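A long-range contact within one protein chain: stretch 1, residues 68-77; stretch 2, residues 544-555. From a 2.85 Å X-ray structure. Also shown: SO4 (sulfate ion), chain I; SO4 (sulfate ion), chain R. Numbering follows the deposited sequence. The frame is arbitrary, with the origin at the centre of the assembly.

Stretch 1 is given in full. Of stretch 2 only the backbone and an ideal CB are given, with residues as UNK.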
# COMPACT_ATOMS: atom_id res chain seq x y z
N LEU A 68 11.03 -1.98 12.54
CA LEU A 68 11.31 -0.68 13.13
C LEU A 68 10.08 0.06 13.65
O LEU A 68 10.21 1.01 14.42
CB LEU A 68 12.05 0.20 12.10
CG LEU A 68 13.46 -0.29 11.77
CD1 LEU A 68 14.08 0.54 10.65
CD2 LEU A 68 14.36 -0.30 13.00
N THR A 69 8.89 -0.35 13.23
CA THR A 69 7.68 0.33 13.69
C THR A 69 7.43 0.00 15.15
O THR A 69 6.60 0.62 15.80
CB THR A 69 6.44 -0.03 12.86
OG1 THR A 69 6.16 -1.42 13.00
CG2 THR A 69 6.66 0.30 11.40
N SER A 70 8.17 -0.98 15.67
CA SER A 70 8.12 -1.31 17.08
C SER A 70 8.64 -0.14 17.92
O SER A 70 8.22 0.04 19.06
CB SER A 70 8.99 -2.53 17.36
OG SER A 70 10.36 -2.22 17.20
N GLY A 71 9.54 0.65 17.35
CA GLY A 71 10.16 1.76 18.05
C GLY A 71 11.47 1.41 18.74
O GLY A 71 12.09 2.26 19.38
N LEU A 72 11.91 0.16 18.60
CA LEU A 72 13.11 -0.30 19.28
C LEU A 72 14.35 0.54 18.98
O LEU A 72 15.16 0.78 19.86
CB LEU A 72 13.38 -1.76 18.94
CG LEU A 72 12.53 -2.75 19.73
CD1 LEU A 72 12.68 -4.15 19.17
CD2 LEU A 72 12.94 -2.73 21.18
N PHE A 73 14.51 0.94 17.72
CA PHE A 73 15.63 1.80 17.34
C PHE A 73 15.29 3.30 17.23
O PHE A 73 16.07 4.06 16.65
CB PHE A 73 16.31 1.28 16.07
CG PHE A 73 17.26 0.15 16.34
CD1 PHE A 73 18.50 0.40 16.89
CD2 PHE A 73 16.90 -1.16 16.08
CE1 PHE A 73 19.38 -0.63 17.14
CE2 PHE A 73 17.78 -2.20 16.33
CZ PHE A 73 19.02 -1.93 16.87
N SER A 74 14.12 3.69 17.71
CA SER A 74 13.57 5.04 17.48
C SER A 74 13.99 6.11 18.49
O SER A 74 13.49 7.24 18.46
CB SER A 74 12.04 4.97 17.43
OG SER A 74 11.58 5.02 16.10
N LYS A 75 14.89 5.77 19.39
CA LYS A 75 15.46 6.74 20.31
C LYS A 75 16.40 7.64 19.51
O LYS A 75 17.24 7.14 18.76
CB LYS A 75 16.16 5.97 21.43
CG LYS A 75 17.13 6.71 22.31
CD LYS A 75 18.44 5.92 22.19
CE LYS A 75 19.33 5.91 23.41
NZ LYS A 75 20.53 5.02 23.19
N GLN A 76 16.27 8.96 19.66
CA GLN A 76 17.00 9.84 18.76
C GLN A 76 18.36 10.11 19.35
O GLN A 76 18.53 10.99 20.18
CB GLN A 76 16.28 11.19 18.64
CG GLN A 76 14.82 11.12 18.27
CD GLN A 76 14.61 10.52 16.91
OE1 GLN A 76 14.25 9.35 16.79
NE2 GLN A 76 14.84 11.31 15.87
N SER A 77 19.36 9.43 18.82
CA SER A 77 20.67 9.46 19.42
C SER A 77 21.72 9.80 18.40
O SER A 77 22.32 10.87 18.42
CB SER A 77 21.01 8.09 20.01
OG SER A 77 20.15 7.72 21.07
N UNK A 544 4.65 6.90 12.87
CA UNK A 544 5.32 8.08 13.40
C UNK A 544 6.40 7.72 14.41
O UNK A 544 6.68 8.48 15.33
CB UNK A 544 4.30 9.02 14.05
N UNK A 545 7.01 6.55 14.23
CA UNK A 545 8.13 6.18 15.08
C UNK A 545 9.24 7.22 14.92
O UNK A 545 9.48 7.71 13.82
CB UNK A 545 8.64 4.78 14.74
N UNK A 546 9.91 7.55 16.02
CA UNK A 546 10.93 8.59 16.01
C UNK A 546 10.36 9.95 16.36
O UNK A 546 11.09 10.94 16.44
CB UNK A 546 11.61 8.65 14.64
N UNK A 547 9.05 10.01 16.58
CA UNK A 547 8.43 11.22 17.07
C UNK A 547 7.69 10.90 18.36
O UNK A 547 7.64 9.74 18.77
CB UNK A 547 7.49 11.82 16.02
N UNK A 548 7.10 11.91 18.97
CA UNK A 548 6.42 11.73 20.25
C UNK A 548 5.01 11.20 20.03
O UNK A 548 4.33 10.84 20.99
CB UNK A 548 6.38 13.05 21.03
N UNK A 549 4.59 11.13 18.78
CA UNK A 549 3.27 10.63 18.45
C UNK A 549 3.25 9.11 18.27
O UNK A 549 2.21 8.52 18.02
CB UNK A 549 2.76 11.31 17.18
N UNK A 550 4.42 8.49 18.40
CA UNK A 550 4.52 7.05 18.20
C UNK A 550 3.58 6.26 19.09
O UNK A 550 2.87 5.38 18.62
CB UNK A 550 5.96 6.59 18.45
N UNK A 551 3.59 6.56 20.39
CA UNK A 551 2.79 5.79 21.34
C UNK A 551 1.31 5.88 20.98
O UNK A 551 0.59 4.88 20.95
CB UNK A 551 3.02 6.29 22.77
N UNK A 552 0.84 7.10 20.72
CA UNK A 552 -0.54 7.31 20.32
C UNK A 552 -0.86 6.49 19.08
O UNK A 552 -1.93 5.87 19.00
CB UNK A 552 -0.81 8.79 20.06
N UNK A 553 0.06 6.47 18.13
CA UNK A 553 -0.14 5.72 16.89
C UNK A 553 -0.28 4.22 17.13
O UNK A 553 -1.14 3.56 16.55
CB UNK A 553 1.02 5.98 15.93
N UNK A 554 0.59 3.68 17.98
CA UNK A 554 0.61 2.25 18.28
C UNK A 554 -0.71 1.85 18.91
O UNK A 554 -1.28 0.81 18.56
CB UNK A 554 1.78 1.90 19.20
N UNK A 555 -1.17 2.67 19.83
CA UNK A 555 -2.37 2.38 20.59
C UNK A 555 -3.62 2.40 19.71
O UNK A 555 -4.45 1.50 19.79
CB UNK A 555 -2.52 3.38 21.73
S SO4 I . 9.38 15.36 18.49
O1 SO4 I . 8.31 14.43 18.12
O2 SO4 I . 10.07 14.87 19.68
O3 SO4 I . 10.32 15.44 17.38
O4 SO4 I . 8.81 16.68 18.76
S SO4 R . 3.98 16.46 24.98
O1 SO4 R . 2.95 16.18 25.97
O2 SO4 R . 5.00 17.33 25.55
O3 SO4 R . 4.62 15.21 24.56
O4 SO4 R . 3.37 17.13 23.83

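Position 544 opens a type II beta turn that ends at 547, and its CA-to-CB bond leads away from stretch 1. With phi and psi of 58° and 30°, glycine or asparagine would be the easy choice. The deposited Phe544 accepts the left-handed backbone and touches nothing across the contact.

Position 545 points toward stretch 1. Its ideal CB lies 3.3 Å from Ser74 OG, a tight fit, and 4.1 Å from Leu68 O, so a branch at CB would have to be placed with care, while a slender chain could run on past Thr69. Glutamine, glutamate or methionine would all be plausible. It is Glu545: its CG passes 3.9 Å from Leu68 O, and its OE2 comes 4.0 Å from Thr69 CG2 while bonding elsewhere in the structure.

At position 546 phi is 93° and psi -2°, angles at which a CB would jam against the carbonyl oxygen of the residue before. That alone calls for glycine, and Gly546 is there. Gly546 CA lies 4.7 Å from Ser74 CA. Gly546 N sits 3.0 Å from Ser74 OG, but the angle is too poor for a hydrogen bond.

Position 547 turns away, ending one turn and starting a type I turn that leads into the helix. Serine, threonine, aspartate or asparagine could cap here. Thr547 does: its OG1 accepts from the backbone N of 549 at 3.0 Å and donates to Phe544 O at 2.9 Å.

Positions 548 and 549 lie beyond the reach of stretch 1, which leaves their choice open. Lys548 binds two sulfate ions, and Phe549 makes no contact across.

Position 550 points toward stretch 1, where the carbonyls of Thr69 and Ser70 offer acceptors, and its ideal CB stands well clear of them. That gap asks for a fairly long donor: histidine, glutamine, lysine or arginine. His550 presents its ring edge to both oxygens. Its NE2 donates a weak but nearly straight hydrogen bond to Ser70 O at 3.5 Å, and its CE1 is 2.9 Å from Thr69 O. An ideal CB on Gly71 would clash with His550 NE2 at 2.8 Å, though the backbone angles of Gly71 call for glycine in any case.

Positions 551, 552, 553 and 555 are helical and out of reach; many residues would serve, and Gln551, Ala552, Ala553 and Asp555 occupy them.

Position 554, one helical turn after 550, again points toward stretch 1, from about the same distance to Ser70 O. Lysine or arginine could span it. Lys554 does so, its NZ donating to Ser70 O at 3.1 Å, so one carbonyl takes two donors.

Stretch 2, residues 544-555: FEGTKFHQAAKD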
# COMPACT_ATOMS: atom_id res chain seq x y z
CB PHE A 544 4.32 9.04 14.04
CG PHE A 544 3.41 9.67 13.04
CD1 PHE A 544 3.80 10.82 12.37
CD2 PHE A 544 2.18 9.10 12.74
CE1 PHE A 544 2.98 11.40 11.43
CE2 PHE A 544 1.35 9.68 11.80
CZ PHE A 544 1.75 10.83 11.14
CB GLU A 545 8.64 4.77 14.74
CG GLU A 545 9.35 4.64 13.41
CD GLU A 545 8.44 4.18 12.28
OE1 GLU A 545 7.22 4.42 12.33
OE2 GLU A 545 8.96 3.56 11.32
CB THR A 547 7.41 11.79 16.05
OG1 THR A 547 6.14 11.14 16.21
CG2 THR A 547 7.92 11.61 14.64
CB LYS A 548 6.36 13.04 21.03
CG LYS A 548 5.63 14.17 20.33
CD LYS A 548 5.55 15.40 21.23
CE LYS A 548 5.18 16.65 20.45
NZ LYS A 548 4.71 17.74 21.35
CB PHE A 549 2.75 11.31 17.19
CG PHE A 549 2.82 12.80 17.25
CD1 PHE A 549 2.34 13.48 18.35
CD2 PHE A 549 3.36 13.52 16.20
CE1 PHE A 549 2.40 14.85 18.42
CE2 PHE A 549 3.42 14.89 16.26
CZ PHE A 549 2.94 15.56 17.37
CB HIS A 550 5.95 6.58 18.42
CG HIS A 550 6.14 5.12 18.12
ND1 HIS A 550 5.79 4.57 16.91
CD2 HIS A 550 6.67 4.12 18.86
CE1 HIS A 550 6.08 3.28 16.92
NE2 HIS A 550 6.62 2.98 18.09
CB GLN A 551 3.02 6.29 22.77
CG GLN A 551 2.38 5.44 23.85
CD GLN A 551 2.99 4.05 23.94
OE1 GLN A 551 2.53 3.11 23.29
NE2 GLN A 551 4.03 3.91 24.75
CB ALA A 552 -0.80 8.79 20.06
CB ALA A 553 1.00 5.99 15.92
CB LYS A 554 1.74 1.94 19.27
CG LYS A 554 3.09 1.71 18.63
CD LYS A 554 4.21 2.02 19.62
CE LYS A 554 4.32 0.98 20.73
NZ LYS A 554 5.73 0.50 20.86
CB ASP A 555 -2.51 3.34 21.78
CG ASP A 555 -1.45 3.10 22.85
OD1 ASP A 555 -0.77 2.05 22.81
OD2 ASP A 555 -1.30 3.95 23.75
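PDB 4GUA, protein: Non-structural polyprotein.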